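Local atomic coordinates of putative nucleotide sugar epimerase/ dehydratase (PDB entry 2Q1S), a protein that binds NADH in a Rossmann fold and is probably a short-chain dehydrogenase/reductase acting on nucleotide sugars in lipopolysaccharide O-antigen biosynthesis. Residues A107-N112 / R222-P227; E124-T129 / S179-S184; P202-R207 / I271-D276; V263-N268 / A339-D344. One frame throughout, in Å; residues are numbered along the deposited sequence.

In the fold
Interactions 1 and 2 lie on the same side of the chain's centre, their centres about 11 Å apart, and both touch NADH; Thr-108 bonds Asn-126 and Asn-112 bonds Ser-179, both probable hydrogen bonds. In sequence, interaction 2 falls wholly between the two segments of interaction 1. Interactions 3 and 4, with centres about 17 Å apart, draw on opposite ends of helix 263-276: its start meets the 339-344 segment, its end meets strand 203-212 of the central sheet. Their segments alternate along the chain. The centre of interaction 1 lies about 26 Å from that of interaction 3 and about 24 Å from that of interaction 4. One pair thus lines the cofactor site, and the other packs a helix onto the sheet and the later chain.

Interaction 1: A107-N112 / R222-P227; sequences ATYHGN and RWRGTP. With NAI (1,4-dihydronicotinamide adenine dinucleotide), chain B.
Arg-224 crosses to the 107-112 loop alongside Tyr-109 and finishes on the backbone of His-110. Its CB starts 3.8 Å from Tyr-109 OH, CG passes the same hydroxyl, and CD lies obliquely to the ring, 4.1 Å from Tyr-109 CE1; the two side chains run past one another in opposite directions. A bend at chi3 (-51°) then swings the guanidinium round, so that Arg-224 NE donates to His-110 O at 2.7 Å. This bond is nearly straight (172°) and lies in both the guanidinium and the carbonyl plane. Arg-224 NH2 adds a weak bond to His-110 O at 3.4 Å, next to an imidazole whose plane stands 87° from the guanidinium. NH1 turns back to its own loop, to Ala-220 O and, weakly, Arg-222 O. A water closes the other end, accepting from Tyr-109 OH and donating to Arg-224 O, 2.7 Å each. Ser-114 OG also bonds His-110 O, the carbonyl of a cis peptide to Gly-111. His-110 CD2 rests 3.4 Å from O1A of the NADH diphosphate; the arginine's N-H groups are spent largely on backbone carbonyls, consistent with a role in holding the loop beside the cofactor.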
# COMPACT_ATOMS: atom_id res chain seq x y z
N ALA A 107 1.08 2.93 -15.86
CA ALA A 107 0.45 1.63 -15.81
C ALA A 107 -0.56 1.58 -14.63
O ALA A 107 -0.45 2.26 -13.60
CB ALA A 107 1.47 0.55 -15.70
N THR A 108 -1.61 0.79 -14.89
CA THR A 108 -2.62 0.51 -13.87
C THR A 108 -3.31 -0.78 -14.27
O THR A 108 -3.06 -1.38 -15.32
CB THR A 108 -3.62 1.66 -13.69
OG1 THR A 108 -4.31 1.50 -12.43
CG2 THR A 108 -4.65 1.73 -14.83
N TYR A 109 -4.14 -1.23 -13.33
CA TYR A 109 -5.04 -2.34 -13.56
C TYR A 109 -6.46 -1.80 -13.78
O TYR A 109 -7.10 -1.27 -12.89
CB TYR A 109 -4.98 -3.34 -12.40
CG TYR A 109 -5.75 -4.60 -12.72
CD1 TYR A 109 -5.30 -5.48 -13.72
CD2 TYR A 109 -6.92 -4.95 -12.01
CE1 TYR A 109 -5.99 -6.66 -14.01
CE2 TYR A 109 -7.63 -6.12 -12.29
CZ TYR A 109 -7.15 -7.02 -13.28
OH TYR A 109 -7.82 -8.17 -13.57
N HIS A 110 -6.89 -1.81 -15.04
CA HIS A 110 -8.06 -1.00 -15.42
C HIS A 110 -9.34 -1.81 -15.13
O HIS A 110 -9.55 -2.84 -15.75
CB HIS A 110 -8.00 -0.65 -16.91
CG HIS A 110 -8.99 0.38 -17.32
ND1 HIS A 110 -10.35 0.17 -17.32
CD2 HIS A 110 -8.80 1.64 -17.77
CE1 HIS A 110 -10.96 1.28 -17.68
NE2 HIS A 110 -10.04 2.18 -17.99
N GLY A 111 -10.20 -1.36 -14.21
CA GLY A 111 -10.11 -0.20 -13.33
C GLY A 111 -10.76 -0.60 -12.01
O GLY A 111 -10.52 -1.71 -11.53
N ASN A 112 -11.58 0.28 -11.45
CA ASN A 112 -12.27 -0.03 -10.18
C ASN A 112 -12.94 -1.39 -10.16
O ASN A 112 -12.69 -2.23 -9.28
CB ASN A 112 -13.29 1.07 -9.79
CG ASN A 112 -12.63 2.33 -9.41
OD1 ASN A 112 -12.08 2.46 -8.31
ND2 ASN A 112 -12.66 3.30 -10.32
N ARG A 222 -7.15 -7.54 -22.52
CA ARG A 222 -7.67 -8.85 -22.12
C ARG A 222 -8.93 -8.68 -21.28
O ARG A 222 -9.12 -7.61 -20.70
CB ARG A 222 -6.61 -9.60 -21.31
CG ARG A 222 -5.26 -9.57 -21.98
CD ARG A 222 -4.19 -10.41 -21.30
NE ARG A 222 -2.95 -9.66 -21.42
CZ ARG A 222 -1.92 -9.73 -20.58
NH1 ARG A 222 -1.94 -10.57 -19.55
NH2 ARG A 222 -0.86 -8.97 -20.80
N TRP A 223 -9.77 -9.72 -21.23
CA TRP A 223 -10.89 -9.76 -20.29
C TRP A 223 -10.37 -9.63 -18.85
O TRP A 223 -9.58 -10.45 -18.39
CB TRP A 223 -11.63 -11.10 -20.43
CG TRP A 223 -12.77 -11.22 -19.51
CD1 TRP A 223 -12.87 -12.04 -18.40
CD2 TRP A 223 -14.02 -10.53 -19.61
NE1 TRP A 223 -14.11 -11.90 -17.83
CE2 TRP A 223 -14.85 -11.00 -18.56
CE3 TRP A 223 -14.53 -9.58 -20.51
CZ2 TRP A 223 -16.15 -10.52 -18.36
CZ3 TRP A 223 -15.84 -9.11 -20.33
CH2 TRP A 223 -16.63 -9.57 -19.25
N ARG A 224 -10.82 -8.62 -18.13
CA ARG A 224 -10.36 -8.43 -16.77
C ARG A 224 -11.46 -8.76 -15.75
O ARG A 224 -11.41 -8.27 -14.60
CB ARG A 224 -9.73 -7.04 -16.61
CG ARG A 224 -8.47 -6.92 -17.46
CD ARG A 224 -7.85 -5.55 -17.48
NE ARG A 224 -8.76 -4.45 -17.81
CZ ARG A 224 -9.17 -4.10 -19.02
NH1 ARG A 224 -8.83 -4.83 -20.08
NH2 ARG A 224 -9.96 -3.04 -19.15
N GLY A 225 -12.42 -9.58 -16.14
CA GLY A 225 -13.34 -10.11 -15.16
C GLY A 225 -14.79 -9.68 -15.25
O GLY A 225 -15.68 -10.44 -14.88
N THR A 226 -15.02 -8.45 -15.69
CA THR A 226 -16.36 -7.85 -15.65
C THR A 226 -16.66 -7.09 -16.94
O THR A 226 -15.75 -6.79 -17.73
CB THR A 226 -16.52 -6.88 -14.44
OG1 THR A 226 -16.00 -5.60 -14.80
CG2 THR A 226 -15.78 -7.40 -13.17
N PRO A 227 -17.94 -6.75 -17.15
CA PRO A 227 -18.31 -6.00 -18.35
C PRO A 227 -17.64 -4.64 -18.52
O PRO A 227 -17.63 -4.12 -19.64
CB PRO A 227 -19.83 -5.85 -18.21
CG PRO A 227 -20.25 -7.00 -17.34
CD PRO A 227 -19.14 -7.14 -16.37
PA NAI B . -5.26 2.25 -19.56
O1A NAI B . -5.74 0.98 -18.97
O2A NAI B . -5.63 2.58 -21.03
O5B NAI B . -3.74 2.43 -19.39
C5B NAI B . -2.92 1.68 -18.49
C4B NAI B . -1.85 0.91 -19.24
O4B NAI B . -1.09 0.15 -18.30
C3B NAI B . -2.46 -0.08 -20.25
O3B NAI B . -1.87 0.11 -21.55
C2B NAI B . -2.05 -1.44 -19.70
O2B NAI B . -1.80 -2.51 -20.66
C1B NAI B . -0.75 -1.09 -18.96
N9A NAI B . -0.32 -2.06 -17.98
C8A NAI B . -1.12 -2.77 -17.11
N7A NAI B . -0.34 -3.53 -16.34
C5A NAI B . 0.97 -3.33 -16.66
C6A NAI B . 2.28 -3.83 -16.22
N6A NAI B . 2.43 -4.73 -15.25
N1A NAI B . 3.41 -3.36 -16.83
C2A NAI B . 3.28 -2.45 -17.83
N3A NAI B . 2.14 -1.92 -18.30
C4A NAI B . 0.94 -2.32 -17.74
O3 NAI B . -5.91 3.37 -18.62
PN NAI B . -5.68 4.98 -18.61
O1N NAI B . -6.94 5.64 -18.39
O2N NAI B . -4.77 5.28 -19.78
O5D NAI B . -4.73 5.14 -17.28
C5D NAI B . -3.41 5.70 -17.35
C4D NAI B . -3.04 6.12 -15.92
O4D NAI B . -3.89 7.17 -15.52
C3D NAI B . -3.29 5.02 -14.89
O3D NAI B . -2.19 5.05 -13.97
C2D NAI B . -4.58 5.42 -14.24
O2D NAI B . -4.68 4.89 -12.89
C1D NAI B . -4.49 6.92 -14.23
N1N NAI B . -5.76 7.58 -14.16
C2N NAI B . -6.64 7.63 -15.21
C3N NAI B . -7.85 8.31 -15.11
C7N NAI B . -8.85 8.36 -16.26
O7N NAI B . -9.88 8.98 -16.11
N7N NAI B . -8.50 7.72 -17.41
C4N NAI B . -8.17 9.01 -13.92
C5N NAI B . -7.22 8.98 -12.86
C6N NAI B . -6.02 8.29 -13.02
O HOH W 1 -10.12 -8.66 -12.31

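Interaction 2: E124-T129 / S179-S184; sequences ENNTLT and SPYSMS. With NAI (1,4-dihydronicotinamide adenine dinucleotide), chain B.
Thr-127 OG1 and Ser-184 OG meet at 2.7 Å, where the two segments come closest, and Ser-184 OG also hydrogen-bonds Asp-122 OD2. Beside them the Asn-126 amide lies against Ser-184, its CG 3.5 Å from Ser-184 CB. Asn-126 ND2 approaches the Tyr-181 ring obliquely, 3.4 Å from Tyr-181 CD2, with the amide and ring planes 54° apart. Asp-122 OD1 holds that nitrogen, and Thr-108 OG1 bonds Asn-126 OD1, so both ends of the amide are tied and its rotation is fixed. Next come the cofactor contacts. With CG anti to the backbone N (chi1 177°), Tyr-181 extends until its OH hydrogen-bonds O2D of NADH at 2.6 Å. Asn-125 OD1 accepts from the adenine amino group N6A at 3.1 Å (156°). Further out, Ser-179 caps the tyrosine's helix: its OG accepts from Ser-182 N at 3.0 Å. Tyr-181 and Lys-185 fit the Tyr-X-X-X-Lys pattern of the short-chain dehydrogenase/reductases. The contact joins the break between helices 119-126 and 128-137 to the start of helix 180-199; His-123 of the second subunit packs on Thr-127 and Leu-128, and Tyr-194 of that subunit on Pro-180 and Met-183.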
# COMPACT_ATOMS: atom_id res chain seq x y z
N GLU A 124 -0.68 -6.92 -8.60
CA GLU A 124 0.49 -7.19 -9.49
C GLU A 124 0.68 -6.06 -10.49
O GLU A 124 1.82 -5.65 -10.76
CB GLU A 124 0.26 -8.50 -10.23
CG GLU A 124 1.33 -8.76 -11.28
CD GLU A 124 2.72 -9.05 -10.72
OE1 GLU A 124 2.90 -9.46 -9.55
OE2 GLU A 124 3.67 -8.95 -11.53
N ASN A 125 -0.43 -5.53 -11.01
CA ASN A 125 -0.38 -4.54 -12.10
C ASN A 125 -0.66 -3.10 -11.70
O ASN A 125 -0.73 -2.21 -12.57
CB ASN A 125 -1.35 -5.01 -13.18
CG ASN A 125 -0.94 -6.36 -13.73
OD1 ASN A 125 0.07 -6.48 -14.42
ND2 ASN A 125 -1.69 -7.41 -13.37
N ASN A 126 -0.73 -2.84 -10.39
CA ASN A 126 -1.14 -1.53 -9.90
C ASN A 126 -0.34 -1.06 -8.65
O ASN A 126 -0.20 0.13 -8.43
CB ASN A 126 -2.65 -1.51 -9.66
CG ASN A 126 -3.30 -0.17 -9.93
OD1 ASN A 126 -2.67 0.82 -10.32
ND2 ASN A 126 -4.62 -0.15 -9.77
N THR A 127 0.08 -2.02 -7.80
CA THR A 127 0.86 -1.66 -6.63
C THR A 127 2.31 -2.06 -6.85
O THR A 127 3.23 -1.21 -6.70
CB THR A 127 0.32 -2.34 -5.34
OG1 THR A 127 -0.96 -1.76 -5.00
CG2 THR A 127 1.24 -2.10 -4.12
N LEU A 128 2.52 -3.31 -7.20
CA LEU A 128 3.90 -3.81 -7.30
C LEU A 128 4.65 -3.16 -8.46
O LEU A 128 5.86 -3.02 -8.41
CB LEU A 128 3.87 -5.34 -7.40
CG LEU A 128 5.21 -6.04 -7.44
CD1 LEU A 128 5.94 -5.94 -6.07
CD2 LEU A 128 5.01 -7.48 -7.86
N THR A 129 3.88 -2.76 -9.47
CA THR A 129 4.47 -2.05 -10.63
C THR A 129 5.27 -0.83 -10.13
O THR A 129 6.46 -0.66 -10.48
CB THR A 129 3.31 -1.53 -11.51
OG1 THR A 129 2.30 -0.98 -10.64
CG2 THR A 129 2.75 -2.63 -12.36
N SER A 179 -12.21 0.51 -3.68
CA SER A 179 -11.71 -0.61 -4.49
C SER A 179 -10.25 -0.81 -4.23
O SER A 179 -9.55 0.11 -3.81
CB SER A 179 -11.91 -0.30 -5.98
OG SER A 179 -11.19 0.86 -6.36
N PRO A 180 -9.75 -2.02 -4.56
CA PRO A 180 -8.29 -2.21 -4.56
C PRO A 180 -7.57 -1.25 -5.49
O PRO A 180 -6.49 -0.80 -5.19
CB PRO A 180 -8.14 -3.70 -4.96
CG PRO A 180 -9.46 -4.34 -4.51
CD PRO A 180 -10.49 -3.27 -4.85
N TYR A 181 -8.17 -0.95 -6.65
CA TYR A 181 -7.63 0.09 -7.52
C TYR A 181 -7.37 1.37 -6.77
O TYR A 181 -6.30 1.96 -6.90
CB TYR A 181 -8.65 0.36 -8.65
CG TYR A 181 -8.24 1.47 -9.60
CD1 TYR A 181 -8.55 2.79 -9.35
CD2 TYR A 181 -7.61 1.16 -10.82
CE1 TYR A 181 -8.20 3.79 -10.22
CE2 TYR A 181 -7.25 2.17 -11.70
CZ TYR A 181 -7.55 3.47 -11.37
OH TYR A 181 -7.22 4.47 -12.27
N SER A 182 -8.35 1.86 -6.03
CA SER A 182 -8.18 3.15 -5.35
C SER A 182 -7.02 3.09 -4.33
O SER A 182 -6.24 4.04 -4.19
CB SER A 182 -9.49 3.60 -4.68
OG SER A 182 -9.87 2.76 -3.59
N MET A 183 -6.93 1.95 -3.65
CA MET A 183 -5.83 1.77 -2.68
C MET A 183 -4.49 1.73 -3.41
O MET A 183 -3.54 2.35 -2.99
CB MET A 183 -6.06 0.49 -1.87
CG MET A 183 -7.29 0.66 -0.96
SD MET A 183 -7.45 -0.72 0.23
CE MET A 183 -7.78 -2.11 -0.87
N SER A 184 -4.41 0.96 -4.48
CA SER A 184 -3.15 0.92 -5.25
C SER A 184 -2.71 2.30 -5.72
O SER A 184 -1.51 2.63 -5.67
CB SER A 184 -3.34 0.06 -6.48
OG SER A 184 -3.34 -1.32 -6.12
PA NAI B . -5.26 2.25 -19.56
O1A NAI B . -5.74 0.98 -18.97
O2A NAI B . -5.63 2.58 -21.03
O5B NAI B . -3.74 2.43 -19.39
C5B NAI B . -2.92 1.68 -18.49
C4B NAI B . -1.85 0.91 -19.24
O4B NAI B . -1.09 0.15 -18.30
C3B NAI B . -2.46 -0.08 -20.25
O3B NAI B . -1.87 0.11 -21.55
C2B NAI B . -2.05 -1.44 -19.70
O2B NAI B . -1.80 -2.51 -20.66
C1B NAI B . -0.75 -1.09 -18.96
N9A NAI B . -0.32 -2.06 -17.98
C8A NAI B . -1.12 -2.77 -17.11
N7A NAI B . -0.34 -3.53 -16.34
C5A NAI B . 0.97 -3.33 -16.66
C6A NAI B . 2.28 -3.83 -16.22
N6A NAI B . 2.43 -4.73 -15.25
N1A NAI B . 3.41 -3.36 -16.83
C2A NAI B . 3.28 -2.45 -17.83
N3A NAI B . 2.14 -1.92 -18.30
C4A NAI B . 0.94 -2.32 -17.74
O3 NAI B . -5.91 3.37 -18.62
PN NAI B . -5.68 4.98 -18.61
O1N NAI B . -6.94 5.64 -18.39
O2N NAI B . -4.77 5.28 -19.78
O5D NAI B . -4.73 5.14 -17.28
C5D NAI B . -3.41 5.70 -17.35
C4D NAI B . -3.04 6.12 -15.92
O4D NAI B . -3.89 7.17 -15.52
C3D NAI B . -3.29 5.02 -14.89
O3D NAI B . -2.19 5.05 -13.97
C2D NAI B . -4.58 5.42 -14.24
O2D NAI B . -4.68 4.89 -12.89
C1D NAI B . -4.49 6.92 -14.23
N1N NAI B . -5.76 7.58 -14.16
C2N NAI B . -6.64 7.63 -15.21
C3N NAI B . -7.85 8.31 -15.11
C7N NAI B . -8.85 8.36 -16.26
O7N NAI B . -9.88 8.98 -16.11
N7N NAI B . -8.50 7.72 -17.41
C4N NAI B . -8.17 9.01 -13.92
C5N NAI B . -7.22 8.98 -12.86
C6N NAI B . -6.02 8.29 -13.02
O HOH W 2 0.85 2.35 -7.46

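Interaction 3: P202-R207 / I271-D276; sequences PTVRAR and IACAAD
Val-204 and Ala-206 receive Cys-273 in a helix-on-sheet contact of the Rossmann fold: strand 203-212, in the parallel part of the sheet, is covered by the last turns of helix 263-276. That helix links strands 257-262 and 281-284, both parallel to 203-212, in a beta-alpha-beta crossover. The whole contact buries 133 Å² over both sides; its tight part is mainly apolar. Val-204 CG1 lies 3.8 Å from Cys-273 CB, while the other methyl, Val-204 CG2, comes up to Cys-273 O at 3.9 Å, so the valine straddles the cysteine's side chain and carbonyl. The nearest CA atoms, those of Val-204 and Cys-273, are 6.5 Å apart, a short separation that fits the small side chains at the centre. Val-147 of the neighbouring strand 145-151 also touches Cys-273, which widens the patch over a second strand.

Away from this patch the contact is looser, and side chains turn to polar partners outside the two segments. Arg-205 points away from the helix and, like Arg-207, forms salt bridges with Glu-189 and Asp-170. The strand thus sets Val-204 and Ala-206 under the helix, whereas Arg-205 and Arg-207 carry charge and pack on Leu-174 of the second subunit. At the partly exposed end of the helix, Asp-276 leaves the interface and forms a salt bridge with Lys-29. Back in the core, Cys-273 SG, set anti to its carbonyl carbon (chi1 -77°), reaches between the two strand residues, 4.0 Å from both Val-204 CG1 and Ala-206 CB.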
# COMPACT_ATOMS: atom_id res chain seq x y z
N PRO A 202 13.33 11.76 -8.32
CA PRO A 202 12.65 13.05 -8.54
C PRO A 202 11.19 12.93 -8.97
O PRO A 202 10.83 13.21 -10.13
CB PRO A 202 13.51 13.72 -9.62
CG PRO A 202 14.06 12.61 -10.40
CD PRO A 202 14.29 11.46 -9.43
N THR A 203 10.39 12.44 -8.03
CA THR A 203 9.00 12.08 -8.35
C THR A 203 8.07 13.29 -8.33
O THR A 203 8.24 14.22 -7.51
CB THR A 203 8.45 11.06 -7.36
OG1 THR A 203 8.45 11.62 -6.04
CG2 THR A 203 9.27 9.77 -7.42
N VAL A 204 7.08 13.26 -9.25
CA VAL A 204 5.99 14.25 -9.21
C VAL A 204 4.70 13.44 -9.40
O VAL A 204 4.64 12.64 -10.32
CB VAL A 204 6.13 15.26 -10.35
CG1 VAL A 204 4.95 16.24 -10.30
CG2 VAL A 204 7.43 16.00 -10.21
N ARG A 205 3.74 13.62 -8.49
CA ARG A 205 2.47 12.91 -8.56
C ARG A 205 1.51 13.84 -9.29
O ARG A 205 1.35 14.99 -8.90
CB ARG A 205 1.97 12.63 -7.14
CG ARG A 205 2.91 11.61 -6.42
CD ARG A 205 2.70 11.76 -4.89
NE ARG A 205 3.37 12.91 -4.30
CZ ARG A 205 2.88 13.63 -3.29
NH1 ARG A 205 1.67 13.34 -2.84
NH2 ARG A 205 3.57 14.63 -2.79
N ALA A 206 0.88 13.31 -10.34
CA ALA A 206 -0.10 14.09 -11.13
C ALA A 206 -1.46 13.47 -10.89
O ALA A 206 -1.69 12.37 -11.29
CB ALA A 206 0.26 14.02 -12.64
N ARG A 207 -2.35 14.18 -10.17
CA ARG A 207 -3.68 13.67 -9.84
C ARG A 207 -4.69 14.15 -10.89
O ARG A 207 -4.80 15.34 -11.14
CB ARG A 207 -4.11 14.23 -8.48
CG ARG A 207 -3.36 13.61 -7.31
CD ARG A 207 -3.81 14.24 -5.99
NE ARG A 207 -3.04 13.67 -4.89
CZ ARG A 207 -2.83 14.31 -3.71
NH1 ARG A 207 -3.36 15.51 -3.47
NH2 ARG A 207 -2.08 13.72 -2.77
N ILE A 271 3.37 16.41 -19.15
CA ILE A 271 4.62 16.99 -19.63
C ILE A 271 5.07 18.21 -18.79
O ILE A 271 6.28 18.39 -18.47
CB ILE A 271 4.51 17.32 -21.13
CG1 ILE A 271 4.43 16.00 -21.92
CG2 ILE A 271 5.69 18.22 -21.58
CD1 ILE A 271 3.95 16.15 -23.34
N ALA A 272 4.12 19.05 -18.38
CA ALA A 272 4.46 20.18 -17.50
C ALA A 272 4.98 19.72 -16.13
O ALA A 272 5.88 20.32 -15.56
CB ALA A 272 3.27 21.12 -17.34
N CYS A 273 4.39 18.65 -15.61
CA CYS A 273 4.89 18.05 -14.37
C CYS A 273 6.34 17.59 -14.57
O CYS A 273 7.16 17.81 -13.70
CB CYS A 273 4.02 16.86 -13.97
SG CYS A 273 2.42 17.37 -13.22
N ALA A 274 6.60 16.88 -15.67
CA ALA A 274 7.95 16.38 -15.96
C ALA A 274 8.95 17.52 -16.05
O ALA A 274 10.00 17.51 -15.42
CB ALA A 274 7.98 15.60 -17.24
N ALA A 275 8.62 18.50 -16.88
CA ALA A 275 9.55 19.58 -17.12
C ALA A 275 9.81 20.44 -15.88
O ALA A 275 10.96 20.73 -15.56
CB ALA A 275 9.02 20.45 -18.29
N ASP A 276 8.74 20.81 -15.19
CA ASP A 276 8.81 21.87 -14.18
C ASP A 276 8.28 21.55 -12.80
O ASP A 276 8.37 22.38 -11.89
CB ASP A 276 8.09 23.12 -14.69
CG ASP A 276 8.78 23.77 -15.89
OD1 ASP A 276 10.03 23.81 -15.94
OD2 ASP A 276 8.06 24.24 -16.76

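Interaction 4: V263-N268 / A339-D344; sequences VEDVAN and ADVSID
Asp-265 carries its CG anti to the carbonyl carbon (chi1 -78°), which sends the carboxylate off the first turn of helix 263-276 to the backbone of Val-341; a modest chi2 of -20° then turns OD2 to the amide. Val-341 N donates to Asp-265 OD2 at 3.0 Å and 160°, on the syn lone pair. Two waters extend the grip. One donates to Asp-265 OD2 at 2.8 Å and to Val-341 O; the other donates to Asp-265 OD1 at 2.6 Å and accepts from Asp-340 N at 2.9 Å. Carbon atoms pack round these links: Ala-339 CB lies 3.7 Å from Asp-265 CB, and the Val-341 methyl CG2 packs against the carboxylate, 3.6 Å from Asp-265 OD1. Ala-339 and Val-341 also rest on Ile-261 and Phe-262 of strand 257-262. The neighbouring Ser-342 caps helix 343-356, its OG bonding Asp-345 N; the carboxylate thus bonds the turn just ahead of that helix. Both carboxylate oxygens of the buried Asp-265 act as acceptors, for one backbone N-H and two waters. Such surroundings, near the N-terminus of the aspartate's own helix, would be expected to favour the ionised form.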
# COMPACT_ATOMS: atom_id res chain seq x y z
N VAL A 263 -8.08 14.44 -23.05
CA VAL A 263 -6.85 13.69 -22.87
C VAL A 263 -5.60 14.45 -23.35
O VAL A 263 -4.55 14.33 -22.75
CB VAL A 263 -6.94 12.30 -23.57
CG1 VAL A 263 -7.04 12.42 -25.14
CG2 VAL A 263 -5.82 11.38 -23.13
N GLU A 264 -5.72 15.26 -24.39
CA GLU A 264 -4.57 16.05 -24.83
C GLU A 264 -4.15 17.08 -23.80
O GLU A 264 -2.97 17.38 -23.70
CB GLU A 264 -4.88 16.70 -26.19
CG GLU A 264 -5.15 15.62 -27.29
CD GLU A 264 -5.44 16.18 -28.68
OE1 GLU A 264 -5.26 17.40 -28.91
OE2 GLU A 264 -5.87 15.36 -29.54
N ASP A 265 -5.10 17.62 -23.04
CA ASP A 265 -4.77 18.49 -21.90
C ASP A 265 -4.03 17.67 -20.82
O ASP A 265 -3.06 18.17 -20.25
CB ASP A 265 -6.00 19.15 -21.29
CG ASP A 265 -6.51 20.36 -22.12
OD1 ASP A 265 -5.74 20.93 -22.95
OD2 ASP A 265 -7.68 20.74 -21.91
N VAL A 266 -4.49 16.45 -20.56
CA VAL A 266 -3.81 15.61 -19.57
C VAL A 266 -2.38 15.33 -20.04
O VAL A 266 -1.45 15.42 -19.24
CB VAL A 266 -4.60 14.29 -19.30
CG1 VAL A 266 -3.74 13.32 -18.44
CG2 VAL A 266 -5.94 14.61 -18.65
N ALA A 267 -2.19 14.95 -21.31
CA ALA A 267 -0.82 14.76 -21.81
C ALA A 267 0.07 16.00 -21.60
O ALA A 267 1.20 15.89 -21.10
CB ALA A 267 -0.80 14.31 -23.25
N ASN A 268 -0.45 17.19 -21.92
CA ASN A 268 0.32 18.39 -21.67
C ASN A 268 0.57 18.66 -20.18
O ASN A 268 1.63 19.16 -19.82
CB ASN A 268 -0.32 19.60 -22.36
CG ASN A 268 -0.11 19.57 -23.86
OD1 ASN A 268 0.97 19.20 -24.32
ND2 ASN A 268 -1.13 19.96 -24.62
N ALA A 339 -5.97 23.45 -18.32
CA ALA A 339 -6.69 22.54 -19.22
C ALA A 339 -7.89 23.29 -19.80
O ALA A 339 -8.96 23.33 -19.18
CB ALA A 339 -7.12 21.32 -18.47
N ASP A 340 -7.70 23.88 -20.99
CA ASP A 340 -8.66 24.81 -21.61
C ASP A 340 -9.58 24.23 -22.70
O ASP A 340 -10.42 24.95 -23.26
CB ASP A 340 -7.89 26.04 -22.13
CG ASP A 340 -7.22 26.82 -21.01
OD1 ASP A 340 -7.66 26.67 -19.85
OD2 ASP A 340 -6.27 27.58 -21.29
N VAL A 341 -9.46 22.93 -23.00
CA VAL A 341 -10.36 22.31 -23.99
C VAL A 341 -11.75 22.10 -23.37
O VAL A 341 -11.91 21.37 -22.38
CB VAL A 341 -9.80 20.98 -24.59
CG1 VAL A 341 -10.77 20.35 -25.60
CG2 VAL A 341 -8.44 21.21 -25.26
N SER A 342 -12.75 22.76 -23.95
CA SER A 342 -14.10 22.69 -23.42
C SER A 342 -14.72 21.34 -23.68
O SER A 342 -14.27 20.61 -24.56
CB SER A 342 -14.98 23.75 -24.08
OG SER A 342 -15.13 23.47 -25.46
N ILE A 343 -15.73 21.00 -22.88
CA ILE A 343 -16.45 19.74 -23.04
C ILE A 343 -17.05 19.62 -24.46
O ILE A 343 -17.04 18.54 -25.06
CB ILE A 343 -17.52 19.51 -21.90
CG1 ILE A 343 -18.02 18.04 -21.86
CG2 ILE A 343 -18.65 20.56 -21.95
CD1 ILE A 343 -16.94 16.98 -21.85
N ASP A 344 -17.52 20.74 -25.02
CA ASP A 344 -18.02 20.74 -26.39
C ASP A 344 -16.95 20.44 -27.43
O ASP A 344 -17.13 19.57 -28.28
CB ASP A 344 -18.72 22.06 -26.70
CG ASP A 344 -20.05 22.20 -25.99
OD1 ASP A 344 -20.72 21.17 -25.76
OD2 ASP A 344 -20.43 23.33 -25.65
O HOH W 3 -10.01 19.64 -20.89
O HOH W 4 -6.02 23.49 -23.37